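Local coordinates for protein OxyR (Porphyromonas gingivalis, PDB 3HO7) that probably acts as a redox-sensitive transcriptional activator of the LysR family, its DNA-binding domain being separate from the regulatory domain in this chain, at residues Lys34-Gly39 and Ile207-Ser212; Gly117-Asp122 and Arg126-Lys131; Ile158-Gln163 and Arg178-Pro183. One frame throughout, in Å; residues are numbered along the deposited sequence.

Overall arrangement
The three contacts divide between the two ends of the elongated LysR-type regulatory domain. Contact 1 joins two helix ends on the opposite side of the chain's centre from the other two, with its centre 34 Å from that of contact 2 and 30 Å from that of contact 3. Contact 2 carries the Cys-119 to Cys-128 disulfide, probably the redox switch as in E. coli, and contact 3 adjoins it, centre to centre 14 Å. These two meet directly: His-118 NE2 probably hydrogen-bonds to Phe-160 O at 2.9 Å, while the Phe-127 ring packs against the rings of Phe-160 and Phe-180. In sequence, contacts 2 and 3 follow one another inside the loop that contact 1 closes.

Contact 1 (Lys34-Gly39 and Ile207-Ser212); sequences KKELAG and IGLLRS
Leu-209, near the end of helix 200-211, reaches across to Glu-36 and Leu-37, where helix 22-36 gives way to a loop. Two residues earlier, Ile-207 leans on Leu-191 of the sheet and leaves the crossing to Leu-209. The CG of Leu-209 stands beside its own backbone N, anti to the carbonyl carbon (chi1 -77°), and this sends the isopropyl fork toward helix 22-36. One prong, CD1, approaches CG of Leu-37 at 3.7 Å, as the two leucine side chains slide past each other in opposite directions. Just past helix 22-36, Leu-37 also packs against Gln-137 of the second subunit. The same CD1 methyl of Leu-209 also touches CB of Glu-36, again at 3.7 Å. The other prong, CD2, lies 3.6 Å from CG of Glu-36. The glutamate chain bends at its second torsion (chi2 81°), bringing OE1 within 3.6 Å of that CD2 methyl. Both helices belong to the subdomain formed by the two ends of the chain, one of the paired alpha/beta subdomains of the LysR regulatory fold. They come from positions more than 160 residues apart in sequence. Next along the helix, Leu-210 turns to the sheet and to Val-29, while Leu-209 also covers Ile-32 and Trp-33. Arg-211 N bonds to Ile-207 O. Ser-212 makes two bonds back along the chain: its N to Gly-208 O, 2.9 Å, and its OG to Leu-209 O, 2.8 Å. That hydroxyl comes to the Leu-209 carbonyl from a direction tilted 31° out of the carbonyl plane.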
ATOM      1  N   LYS A  34       2.645  -7.094 -22.397  1.00 38.70           N
ATOM      2  CA  LYS A  34       3.213  -6.319 -23.488  1.00 40.21           C
ATOM      3  C   LYS A  34       3.377  -7.172 -24.739  1.00 41.38           C
ATOM      4  O   LYS A  34       2.958  -6.779 -25.828  1.00 42.18           O
ATOM      5  CB  LYS A  34       4.563  -5.730 -23.079  1.00 40.56           C
ATOM      6  CG  LYS A  34       5.159  -4.797 -24.119  1.00 42.16           C
ATOM      7  CD  LYS A  34       4.260  -3.592 -24.343  1.00 42.68           C
ATOM      8  CE  LYS A  34       4.076  -2.802 -23.053  1.00 42.17           C
ATOM      9  NZ  LYS A  34       3.263  -1.573 -23.263  1.00 42.52           N
ATOM     10  N   LYS A  35       3.984  -8.343 -24.574  1.00 41.76           N
ATOM     11  CA  LYS A  35       4.292  -9.210 -25.708  1.00 43.15           C
ATOM     12  C   LYS A  35       3.105 -10.051 -26.187  1.00 43.25           C
ATOM     13  O   LYS A  35       2.948 -10.275 -27.386  1.00 44.43           O
ATOM     14  CB  LYS A  35       5.499 -10.105 -25.395  1.00 43.64           C
ATOM     15  CG  LYS A  35       5.384 -10.888 -24.099  1.00 42.79           C
ATOM     16  CD  LYS A  35       6.591 -11.794 -23.891  1.00 44.16           C
ATOM     17  CE  LYS A  35       7.876 -10.991 -23.735  1.00 44.73           C
ATOM     18  NZ  LYS A  35       8.285 -10.326 -25.005  1.00 46.37           N
ATOM     19  N   GLU A  36       2.271 -10.509 -25.259  1.00 42.21           N
ATOM     20  CA  GLU A  36       1.129 -11.355 -25.618  1.00 42.33           C
ATOM     21  C   GLU A  36      -0.157 -10.579 -25.894  1.00 42.04           C
ATOM     22  O   GLU A  36      -0.996 -11.017 -26.683  1.00 42.55           O
ATOM     23  CB  GLU A  36       0.872 -12.416 -24.543  1.00 41.53           C
ATOM     24  CG  GLU A  36       1.240 -13.833 -24.960  1.00 42.53           C
ATOM     25  CD  GLU A  36       2.721 -14.123 -24.836  1.00 43.05           C
ATOM     26  OE1 GLU A  36       3.248 -14.034 -23.708  1.00 42.47           O
ATOM     27  OE2 GLU A  36       3.354 -14.454 -25.862  1.00 44.12           O
ATOM     28  N   LEU A  37      -0.318  -9.433 -25.241  1.00 41.45           N
ATOM     29  CA  LEU A  37      -1.558  -8.669 -25.348  1.00 41.26           C
ATOM     30  C   LEU A  37      -1.404  -7.408 -26.196  1.00 42.18           C
ATOM     31  O   LEU A  37      -2.210  -6.482 -26.097  1.00 42.07           O
ATOM     32  CB  LEU A  37      -2.090  -8.311 -23.957  1.00 40.05           C
ATOM     33  CG  LEU A  37      -2.508  -9.493 -23.080  1.00 39.22           C
ATOM     34  CD1 LEU A  37      -2.985  -9.011 -21.718  1.00 37.87           C
ATOM     35  CD2 LEU A  37      -3.586 -10.317 -23.767  1.00 39.49           C
ATOM     36  N   ALA A  38      -0.371  -7.382 -27.032  1.00 43.15           N
ATOM     37  CA  ALA A  38      -0.139  -6.250 -27.921  1.00 44.20           C
ATOM     38  C   ALA A  38      -1.373  -5.971 -28.771  1.00 44.72           C
ATOM     39  O   ALA A  38      -1.964  -6.885 -29.344  1.00 45.05           O
ATOM     40  CB  ALA A  38       1.069  -6.511 -28.807  1.00 45.36           C
ATOM     41  N   GLY A  39      -1.757  -4.701 -28.848  1.00 45.03           N
ATOM     42  CA  GLY A  39      -2.932  -4.299 -29.613  1.00 45.59           C
ATOM     43  C   GLY A  39      -4.129  -4.046 -28.720  1.00 44.73           C
ATOM     44  O   GLY A  39      -5.193  -3.643 -29.189  1.00 45.17           O
ATOM     45  N   ILE A 207      -6.292 -15.903 -18.241  1.00 29.77           N
ATOM     46  CA  ILE A 207      -6.036 -16.945 -17.253  1.00 29.40           C
ATOM     47  C   ILE A 207      -4.669 -17.581 -17.484  1.00 29.68           C
ATOM     48  O   ILE A 207      -3.877 -17.730 -16.556  1.00 29.19           O
ATOM     49  CB  ILE A 207      -7.126 -18.028 -17.268  1.00 30.11           C
ATOM     50  CG1 ILE A 207      -8.474 -17.428 -16.858  1.00 29.85           C
ATOM     51  CG2 ILE A 207      -6.742 -19.184 -16.348  1.00 29.76           C
ATOM     52  CD1 ILE A 207      -9.617 -18.425 -16.855  1.00 31.13           C
ATOM     53  N   GLY A 208      -4.393 -17.950 -18.730  1.00 30.50           N
ATOM     54  CA  GLY A 208      -3.106 -18.539 -19.073  1.00 31.06           C
ATOM     55  C   GLY A 208      -1.933 -17.633 -18.757  1.00 30.48           C
ATOM     56  O   GLY A 208      -0.939 -18.070 -18.179  1.00 30.52           O
ATOM     57  N   LEU A 209      -2.048 -16.362 -19.130  1.00 30.03           N
ATOM     58  CA  LEU A 209      -0.954 -15.414 -18.936  1.00 29.67           C
ATOM     59  C   LEU A 209      -0.655 -15.173 -17.459  1.00 28.71           C
ATOM     60  O   LEU A 209       0.501 -15.121 -17.050  1.00 28.54           O
ATOM     61  CB  LEU A 209      -1.253 -14.087 -19.641  1.00 29.57           C
ATOM     62  CG  LEU A 209      -1.062 -14.094 -21.159  1.00 30.70           C
ATOM     63  CD1 LEU A 209      -1.559 -12.795 -21.775  1.00 30.58           C
ATOM     64  CD2 LEU A 209       0.399 -14.337 -21.516  1.00 31.84           C
ATOM     65  N   LEU A 210      -1.703 -15.028 -16.661  1.00 28.22           N
ATOM     66  CA  LEU A 210      -1.518 -14.808 -15.235  1.00 27.70           C
ATOM     67  C   LEU A 210      -0.892 -16.031 -14.570  1.00 28.20           C
ATOM     68  O   LEU A 210       0.043 -15.907 -13.779  1.00 27.97           O
ATOM     69  CB  LEU A 210      -2.848 -14.442 -14.573  1.00 27.10           C
ATOM     70  CG  LEU A 210      -3.396 -13.060 -14.938  1.00 26.82           C
ATOM     71  CD1 LEU A 210      -4.843 -12.920 -14.489  1.00 26.51           C
ATOM     72  CD2 LEU A 210      -2.537 -11.964 -14.324  1.00 26.98           C
ATOM     73  N   ARG A 211      -1.399 -17.213 -14.905  1.00 29.12           N
ATOM     74  CA  ARG A 211      -0.855 -18.447 -14.345  1.00 30.02           C
ATOM     75  C   ARG A 211       0.603 -18.642 -14.752  1.00 30.89           C
ATOM     76  O   ARG A 211       1.410 -19.144 -13.971  1.00 31.17           O
ATOM     77  CB  ARG A 211      -1.694 -19.654 -14.763  1.00 30.87           C
ATOM     78  CG  ARG A 211      -3.135 -19.607 -14.288  1.00 30.76           C
ATOM     79  CD  ARG A 211      -3.858 -20.898 -14.616  1.00 32.27           C
ATOM     80  NE  ARG A 211      -3.236 -22.044 -13.961  1.00 33.49           N
ATOM     81  CZ  ARG A 211      -3.486 -23.311 -14.274  1.00 34.96           C
ATOM     82  NH1 ARG A 211      -4.348 -23.600 -15.241  1.00 36.18           N
ATOM     83  NH2 ARG A 211      -2.871 -24.289 -13.624  1.00 36.06           N
ATOM     84  N   SER A 212       0.940 -18.237 -15.973  1.00 31.64           N
ATOM     85  CA  SER A 212       2.307 -18.361 -16.465  1.00 32.82           C
ATOM     86  C   SER A 212       3.223 -17.330 -15.814  1.00 32.32           C
ATOM     87  O   SER A 212       4.437 -17.345 -16.022  1.00 33.05           O
ATOM     88  CB  SER A 212       2.352 -18.203 -17.986  1.00 33.61           C
ATOM     89  OG  SER A 212       2.363 -16.833 -18.353  1.00 33.47           O
TER

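Contact 2 (Gly117-Asp122 and Arg126-Lys131); sequences GHCFRD and RFCQMK
The disulfide Cys-119 to Cys-128, in the position of the redox switch of Escherichia coli OxyR, ties a turn to the end of the short helix 125-128. Its sulfurs are bonded at 2.0 Å, SG to SG, with a chi3 of -97°, close to the torsion a relaxed disulfide prefers. Beside it, the carbonyl O of His-118 rests 3.5 Å from SG of Cys-128. Cys-119 opens a type II turn, closed by Asp-122 N bonding to Cys-119 O at 3.1 Å, and the turn delivers the Asp-122 carboxylate to the helix end. There OD1 packs against CB of Cys-128 at 3.2 Å. The other oxygen, OD2, accepts the side-chain amide of Gln-129 from NE2 at 2.8 Å, almost straight at 170°. The donor arrives on the syn side of OD2, somewhat out of the carboxylate plane, and the two flat groups stand nearly at right angles. The formed disulfide shows the oxidised state; cysteines at the same spacing are joined on oxidation in E. coli OxyR, consistent with a like role here. Reduction would break the covalent tie; whether the Asp-122 to Gln-129 bond would persist cannot be told from this state.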
ATOM      1  N   GLY A 117      -7.015  -8.299   3.966  1.00 30.55           N
ATOM      2  CA  GLY A 117      -5.843  -9.080   3.598  1.00 30.06           C
ATOM      3  C   GLY A 117      -5.785 -10.380   4.377  1.00 30.17           C
ATOM      4  O   GLY A 117      -5.468 -11.432   3.821  1.00 29.87           O
ATOM      5  N   HIS A 118      -6.096 -10.309   5.667  1.00 30.39           N
ATOM      6  CA  HIS A 118      -6.035 -11.481   6.538  1.00 30.65           C
ATOM      7  C   HIS A 118      -7.405 -11.917   7.032  1.00 31.59           C
ATOM      8  O   HIS A 118      -7.637 -13.101   7.269  1.00 31.96           O
ATOM      9  CB  HIS A 118      -5.142 -11.206   7.750  1.00 30.52           C
ATOM     10  CG  HIS A 118      -3.776 -10.714   7.394  1.00 29.35           C
ATOM     11  ND1 HIS A 118      -3.256  -9.538   7.891  1.00 28.62           N
ATOM     12  CD2 HIS A 118      -2.825 -11.235   6.585  1.00 28.54           C
ATOM     13  CE1 HIS A 118      -2.038  -9.360   7.408  1.00 27.82           C
ATOM     14  NE2 HIS A 118      -1.755 -10.375   6.610  1.00 27.44           N
ATOM     15  N   CYS A 119      -8.309 -10.956   7.199  1.00 32.39           N
ATOM     16  CA  CYS A 119      -9.578 -11.232   7.858  1.00 33.68           C
ATOM     17  C   CYS A 119     -10.800 -11.013   6.969  1.00 34.11           C
ATOM     18  O   CYS A 119     -11.871 -10.644   7.456  1.00 35.08           O
ATOM     19  CB  CYS A 119      -9.691 -10.408   9.143  1.00 34.36           C
ATOM     20  SG  CYS A 119      -8.379 -10.757  10.337  1.00 35.25           S
ATOM     21  N   PHE A 120     -10.647 -11.244   5.669  1.00 33.92           N
ATOM     22  CA  PHE A 120     -11.796 -11.224   4.780  1.00 34.46           C
ATOM     23  C   PHE A 120     -12.626 -12.463   5.074  1.00 35.28           C
ATOM     24  O   PHE A 120     -12.214 -13.584   4.771  1.00 35.08           O
ATOM     25  CB  PHE A 120     -11.365 -11.203   3.315  1.00 33.86           C
ATOM     26  CG  PHE A 120     -12.515 -11.122   2.350  1.00 33.83           C
ATOM     27  CD1 PHE A 120     -13.219  -9.940   2.189  1.00 33.84           C
ATOM     28  CD2 PHE A 120     -12.888 -12.225   1.602  1.00 33.67           C
ATOM     29  CE1 PHE A 120     -14.276  -9.861   1.302  1.00 34.47           C
ATOM     30  CE2 PHE A 120     -13.944 -12.153   0.713  1.00 34.15           C
ATOM     31  CZ  PHE A 120     -14.639 -10.969   0.563  1.00 34.50           C
ATOM     32  N   ARG A 121     -13.793 -12.259   5.675  1.00 36.44           N
ATOM     33  CA  ARG A 121     -14.583 -13.367   6.185  1.00 37.49           C
ATOM     34  C   ARG A 121     -13.696 -14.197   7.108  1.00 37.41           C
ATOM     35  O   ARG A 121     -13.601 -15.417   6.976  1.00 37.66           O
ATOM     36  CB  ARG A 121     -15.140 -14.213   5.037  1.00 37.66           C
ATOM     37  CG  ARG A 121     -15.953 -13.407   4.033  1.00 38.27           C
ATOM     38  CD  ARG A 121     -16.982 -14.264   3.312  1.00 39.78           C
ATOM     39  NE  ARG A 121     -16.398 -15.052   2.230  1.00 39.77           N
ATOM     40  CZ  ARG A 121     -16.325 -14.641   0.967  1.00 39.79           C
ATOM     41  NH1 ARG A 121     -16.791 -13.447   0.632  1.00 40.05           N
ATOM     42  NH2 ARG A 121     -15.783 -15.422   0.041  1.00 39.48           N
ATOM     43  N   ASP A 122     -12.946 -13.509   7.964  1.00 37.33           N
ATOM     44  CA  ASP A 122     -12.149 -14.164   9.001  1.00 37.38           C
ATOM     45  C   ASP A 122     -11.318 -15.329   8.465  1.00 36.89           C
ATOM     46  O   ASP A 122     -11.358 -16.422   9.022  1.00 37.39           O
ATOM     47  CB  ASP A 122     -13.024 -14.599  10.177  1.00 38.62           C
ATOM     48  CG  ASP A 122     -13.338 -13.453  11.121  1.00 39.24           C
ATOM     49  OD1 ASP A 122     -12.533 -12.502  11.193  1.00 39.49           O
ATOM     50  OD2 ASP A 122     -14.387 -13.502  11.793  1.00 41.30           O
ATOM     51  N   ARG A 126      -7.980 -18.082  13.301  1.00 38.61           N
ATOM     52  CA  ARG A 126      -7.258 -18.386  14.533  1.00 39.12           C
ATOM     53  C   ARG A 126      -6.627 -17.129  15.122  1.00 38.69           C
ATOM     54  O   ARG A 126      -6.253 -17.101  16.295  1.00 39.11           O
ATOM     55  CB  ARG A 126      -6.182 -19.447  14.283  1.00 39.21           C
ATOM     56  CG  ARG A 126      -4.874 -18.888  13.748  1.00 38.60           C
ATOM     57  CD  ARG A 126      -3.945 -19.997  13.285  1.00 39.26           C
ATOM     58  NE  ARG A 126      -4.418 -20.619  12.052  1.00 39.83           N
ATOM     59  CZ  ARG A 126      -3.737 -21.527  11.363  1.00 40.26           C
ATOM     60  NH1 ARG A 126      -2.545 -21.927  11.784  1.00 40.76           N
ATOM     61  NH2 ARG A 126      -4.247 -22.037  10.250  1.00 40.59           N
ATOM     62  N   PHE A 127      -6.510 -16.089  14.301  1.00 37.91           N
ATOM     63  CA  PHE A 127      -5.910 -14.832  14.738  1.00 37.69           C
ATOM     64  C   PHE A 127      -6.907 -13.683  14.670  1.00 38.00           C
ATOM     65  O   PHE A 127      -6.932 -12.818  15.545  1.00 38.40           O
ATOM     66  CB  PHE A 127      -4.678 -14.507  13.890  1.00 36.83           C
ATOM     67  CG  PHE A 127      -3.629 -15.578  13.919  1.00 36.85           C
ATOM     68  CD1 PHE A 127      -2.740 -15.667  14.977  1.00 37.03           C
ATOM     69  CD2 PHE A 127      -3.537 -16.504  12.893  1.00 36.54           C
ATOM     70  CE1 PHE A 127      -1.775 -16.654  15.009  1.00 37.18           C
ATOM     71  CE2 PHE A 127      -2.573 -17.493  12.918  1.00 36.89           C
ATOM     72  CZ  PHE A 127      -1.692 -17.568  13.980  1.00 37.18           C
ATOM     73  N   CYS A 128      -7.728 -13.679  13.626  1.00 37.97           N
ATOM     74  CA  CYS A 128      -8.726 -12.635  13.443  1.00 38.47           C
ATOM     75  C   CYS A 128      -9.673 -12.553  14.634  1.00 39.78           C
ATOM     76  O   CYS A 128     -10.128 -11.470  15.003  1.00 40.29           O
ATOM     77  CB  CYS A 128      -9.522 -12.875  12.161  1.00 38.17           C
ATOM     78  SG  CYS A 128      -8.537 -12.760  10.652  1.00 36.99           S
ATOM     79  N   GLN A 129      -9.964 -13.702  15.235  1.00 40.72           N
ATOM     80  CA  GLN A 129     -10.920 -13.768  16.335  1.00 42.30           C
ATOM     81  C   GLN A 129     -10.288 -14.241  17.640  1.00 42.97           C
ATOM     82  O   GLN A 129     -10.989 -14.684  18.547  1.00 44.09           O
ATOM     83  CB  GLN A 129     -12.090 -14.684  15.969  1.00 42.95           C
ATOM     84  CG  GLN A 129     -12.967 -14.147  14.852  1.00 43.28           C
ATOM     85  CD  GLN A 129     -13.623 -12.829  15.215  1.00 44.30           C
ATOM     86  OE1 GLN A 129     -13.447 -12.321  16.324  1.00 45.29           O
ATOM     87  NE2 GLN A 129     -14.385 -12.269  14.284  1.00 44.63           N
ATOM     88  N   MET A 130      -8.966 -14.144  17.734  1.00 42.53           N
ATOM     89  CA  MET A 130      -8.264 -14.570  18.940  1.00 43.24           C
ATOM     90  C   MET A 130      -8.435 -13.560  20.071  1.00 44.00           C
ATOM     91  O   MET A 130      -8.464 -12.351  19.839  1.00 43.83           O
ATOM     92  CB  MET A 130      -6.778 -14.794  18.659  1.00 42.50           C
ATOM     93  CG  MET A 130      -6.038 -13.554  18.196  1.00 41.85           C
ATOM     94  SD  MET A 130      -4.253 -13.736  18.356  1.00 41.78           S
ATOM     95  CE  MET A 130      -4.020 -15.376  17.671  1.00 41.37           C
ATOM     96  N   LYS A 131      -8.546 -14.065  21.295  1.00 45.09           N
ATOM     97  CA  LYS A 131      -8.745 -13.220  22.466  1.00 46.06           C
ATOM     98  C   LYS A 131      -7.564 -12.282  22.688  1.00 45.59           C
ATOM     99  O   LYS A 131      -6.409 -12.677  22.536  1.00 44.94           O
ATOM    100  CB  LYS A 131      -8.960 -14.083  23.710  1.00 47.28           C
ATOM    101  CG  LYS A 131     -10.066 -15.116  23.571  1.00 48.08           C
ATOM    102  CD  LYS A 131     -11.434 -14.460  23.463  1.00 48.91           C
ATOM    103  CE  LYS A 131     -12.533 -15.505  23.371  1.00 49.61           C
ATOM    104  NZ  LYS A 131     -13.890 -14.893  23.351  1.00 50.72           N
TER

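Contact 3 (Ile158-Gln163 and Arg178-Pro183); sequences ITFIPQ and RPFGMP
The rings of Phe-160 and Phe-180 meet obliquely, with planes 40° apart and centroids separated by 5.1 Å. Corner atoms do the touching: CE1 of Phe-160 approaches CZ of Phe-180 at 3.2 Å, a tight fit for two aromatic carbons. Around that point, CZ of Phe-160 lies 3.6 Å from CZ of Phe-180. On the other flank, CD1 of Phe-160 is 3.7 Å from CE1 of Phe-180. The Phe-160 ring also meets that of Phe-127. The two side chains cross at about a right angle, each leaning its far end to the other across a backbone gap of 10.2 Å between CA of Phe-160 and CA of Phe-180. Each CG sits beside its own backbone N, anti to the carbonyl carbon (chi1 -62° in Phe-160, -81° in Phe-180), which lets the rings bridge that gap. No hydrogen bond spans the segments; the join is buried and purely apolar. Strand 158-162 and Arg-178 pair with strand 75-89 on either side of it, through Thr-159 with Tyr-88, Ile-161 with Leu-86 and Arg-178 with Gly-87. The phenylalanines therefore reach over that shared strand. Phe-160 also packs on Leu-124 and Phe-180 on Ile-101 and Pro-185, while Thr-159 and Ile-161 turn the opposite face of their strand to helix 145-153.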
ATOM      1  N   ILE A 158       4.204  -8.228  14.797  1.00 26.13           N
ATOM      2  CA  ILE A 158       4.159  -9.287  13.810  1.00 25.76           C
ATOM      3  C   ILE A 158       3.015  -9.068  12.831  1.00 25.41           C
ATOM      4  O   ILE A 158       2.001  -8.458  13.167  1.00 25.58           O
ATOM      5  CB  ILE A 158       3.951 -10.651  14.498  1.00 26.03           C
ATOM      6  CG1 ILE A 158       5.203 -11.055  15.281  1.00 26.72           C
ATOM      7  CG2 ILE A 158       3.546 -11.707  13.481  1.00 25.49           C
ATOM      8  CD1 ILE A 158       5.105 -12.418  15.940  1.00 27.60           C
ATOM      9  N   THR A 159       3.196  -9.586  11.621  1.00 25.01           N
ATOM     10  CA  THR A 159       2.183  -9.528  10.575  1.00 24.40           C
ATOM     11  C   THR A 159       2.378 -10.709   9.632  1.00 24.42           C
ATOM     12  O   THR A 159       3.323 -11.484   9.785  1.00 24.38           O
ATOM     13  CB  THR A 159       2.269  -8.218   9.775  1.00 24.15           C
ATOM     14  OG1 THR A 159       1.080  -8.056   8.990  1.00 23.67           O
ATOM     15  CG2 THR A 159       3.480  -8.231   8.857  1.00 23.77           C
ATOM     16  N   PHE A 160       1.487 -10.848   8.656  1.00 24.41           N
ATOM     17  CA  PHE A 160       1.576 -11.947   7.702  1.00 24.64           C
ATOM     18  C   PHE A 160       1.737 -11.438   6.274  1.00 24.58           C
ATOM     19  O   PHE A 160       0.995 -10.562   5.832  1.00 24.54           O
ATOM     20  CB  PHE A 160       0.356 -12.858   7.830  1.00 25.17           C
ATOM     21  CG  PHE A 160       0.232 -13.503   9.181  1.00 26.09           C
ATOM     22  CD1 PHE A 160       1.258 -14.290   9.679  1.00 27.30           C
ATOM     23  CD2 PHE A 160      -0.903 -13.323   9.954  1.00 27.43           C
ATOM     24  CE1 PHE A 160       1.157 -14.886  10.927  1.00 28.15           C
ATOM     25  CE2 PHE A 160      -1.010 -13.919  11.202  1.00 27.82           C
ATOM     26  CZ  PHE A 160       0.022 -14.700  11.689  1.00 28.81           C
ATOM     27  N   ILE A 161       2.714 -11.984   5.559  1.00 24.63           N
ATOM     28  CA  ILE A 161       2.980 -11.549   4.189  1.00 24.49           C
ATOM     29  C   ILE A 161       2.789 -12.681   3.184  1.00 24.79           C
ATOM     30  O   ILE A 161       2.931 -13.851   3.524  1.00 24.99           O
ATOM     31  CB  ILE A 161       4.396 -10.959   4.039  1.00 24.74           C
ATOM     32  CG1 ILE A 161       5.459 -12.008   4.360  1.00 25.31           C
ATOM     33  CG2 ILE A 161       4.564  -9.748   4.945  1.00 24.32           C
ATOM     34  CD1 ILE A 161       6.871 -11.556   4.029  1.00 26.17           C
ATOM     35  N   PRO A 162       2.468 -12.323   1.934  1.00 24.88           N
ATOM     36  CA  PRO A 162       2.219 -13.307   0.890  1.00 25.28           C
ATOM     37  C   PRO A 162       3.524 -13.866   0.343  1.00 25.95           C
ATOM     38  O   PRO A 162       4.514 -13.143   0.254  1.00 25.81           O
ATOM     39  CB  PRO A 162       1.492 -12.495  -0.196  1.00 24.77           C
ATOM     40  CG  PRO A 162       1.372 -11.072   0.342  1.00 24.87           C
ATOM     41  CD  PRO A 162       2.383 -10.949   1.424  1.00 24.78           C
ATOM     42  N   GLN A 163       3.517 -15.146  -0.025  1.00 26.73           N
ATOM     43  CA  GLN A 163       4.717 -15.814  -0.520  1.00 28.13           C
ATOM     44  C   GLN A 163       5.385 -15.057  -1.668  1.00 28.24           C
ATOM     45  O   GLN A 163       6.608 -14.952  -1.718  1.00 28.67           O
ATOM     46  CB  GLN A 163       4.394 -17.246  -0.954  1.00 28.72           C
ATOM     47  CG  GLN A 163       5.483 -17.909  -1.788  1.00 30.58           C
ATOM     48  CD  GLN A 163       6.814 -17.990  -1.066  1.00 32.41           C
ATOM     49  OE1 GLN A 163       6.866 -18.180   0.149  1.00 33.47           O
ATOM     50  NE2 GLN A 163       7.902 -17.852  -1.818  1.00 33.80           N
ATOM     51  N   ARG A 178       9.090 -16.173   8.882  1.00 27.04           N
ATOM     52  CA  ARG A 178       8.906 -17.462   9.530  1.00 27.54           C
ATOM     53  C   ARG A 178       7.682 -18.125   8.919  1.00 27.44           C
ATOM     54  O   ARG A 178       6.569 -17.623   9.056  1.00 27.11           O
ATOM     55  CB  ARG A 178       8.687 -17.289  11.035  1.00 27.55           C
ATOM     56  CG  ARG A 178       9.815 -16.591  11.769  1.00 27.31           C
ATOM     57  CD  ARG A 178      11.031 -17.488  11.907  1.00 28.06           C
ATOM     58  NE  ARG A 178      12.069 -16.868  12.724  1.00 27.99           N
ATOM     59  CZ  ARG A 178      12.930 -15.963  12.270  1.00 27.89           C
ATOM     60  NH1 ARG A 178      12.870 -15.569  11.004  1.00 26.74           N
ATOM     61  NH2 ARG A 178      13.849 -15.450  13.077  1.00 27.95           N
ATOM     62  N   PRO A 179       7.877 -19.257   8.232  1.00 28.27           N
ATOM     63  CA  PRO A 179       6.712 -19.959   7.707  1.00 28.31           C
ATOM     64  C   PRO A 179       5.901 -20.584   8.837  1.00 28.67           C
ATOM     65  O   PRO A 179       6.374 -20.663   9.970  1.00 28.85           O
ATOM     66  CB  PRO A 179       7.325 -21.049   6.825  1.00 28.99           C
ATOM     67  CG  PRO A 179       8.694 -21.260   7.372  1.00 30.06           C
ATOM     68  CD  PRO A 179       9.143 -19.931   7.897  1.00 29.19           C
ATOM     69  N   PHE A 180       4.688 -21.026   8.527  1.00 28.82           N
ATOM     70  CA  PHE A 180       3.844 -21.691   9.515  1.00 29.49           C
ATOM     71  C   PHE A 180       4.236 -23.158   9.654  1.00 30.89           C
ATOM     72  O   PHE A 180       4.786 -23.753   8.728  1.00 31.28           O
ATOM     73  CB  PHE A 180       2.373 -21.607   9.099  1.00 29.12           C
ATOM     74  CG  PHE A 180       1.712 -20.298   9.435  1.00 28.27           C
ATOM     75  CD1 PHE A 180       1.946 -19.166   8.670  1.00 27.24           C
ATOM     76  CD2 PHE A 180       0.839 -20.206  10.508  1.00 28.34           C
ATOM     77  CE1 PHE A 180       1.326 -17.960   8.975  1.00 26.45           C
ATOM     78  CE2 PHE A 180       0.220 -19.009  10.820  1.00 28.22           C
ATOM     79  CZ  PHE A 180       0.463 -17.885  10.051  1.00 27.13           C
ATOM     80  N   GLY A 181       3.957 -23.741  10.815  1.00 31.56           N
ATOM     81  CA  GLY A 181       4.018 -25.189  10.948  1.00 33.09           C
ATOM     82  C   GLY A 181       2.882 -25.769  10.126  1.00 33.39           C
ATOM     83  O   GLY A 181       1.879 -25.094   9.891  1.00 32.19           O
ATOM     84  N   MET A 182       3.042 -27.008   9.675  1.00 34.76           N
ATOM     85  CA  MET A 182       2.013 -27.675   8.880  1.00 35.46           C
ATOM     86  C   MET A 182       0.802 -28.028   9.736  1.00 35.94           C
ATOM     87  O   MET A 182       0.951 -28.446  10.886  1.00 36.62           O
ATOM     88  CB  MET A 182       2.574 -28.938   8.224  1.00 37.11           C
ATOM     89  CG  MET A 182       3.659 -28.676   7.191  1.00 37.34           C
ATOM     90  SD  MET A 182       4.196 -30.182   6.359  1.00 40.34           S
ATOM     91  CE  MET A 182       5.312 -29.515   5.128  1.00 39.87           C
ATOM     92  N   PRO A 183      -0.407 -27.872   9.171  1.00 35.53           N
ATOM     93  CA  PRO A 183      -0.619 -27.423   7.797  1.00 34.75           C
ATOM     94  C   PRO A 183      -0.398 -25.920   7.639  1.00 33.21           C
ATOM     95  O   PRO A 183      -0.731 -25.145   8.534  1.00 32.66           O
ATOM     96  CB  PRO A 183      -2.087 -27.765   7.549  1.00 35.04           C
ATOM     97  CG  PRO A 183      -2.714 -27.636   8.887  1.00 35.24           C
ATOM     98  CD  PRO A 183      -1.680 -28.122   9.869  1.00 36.02           C
TER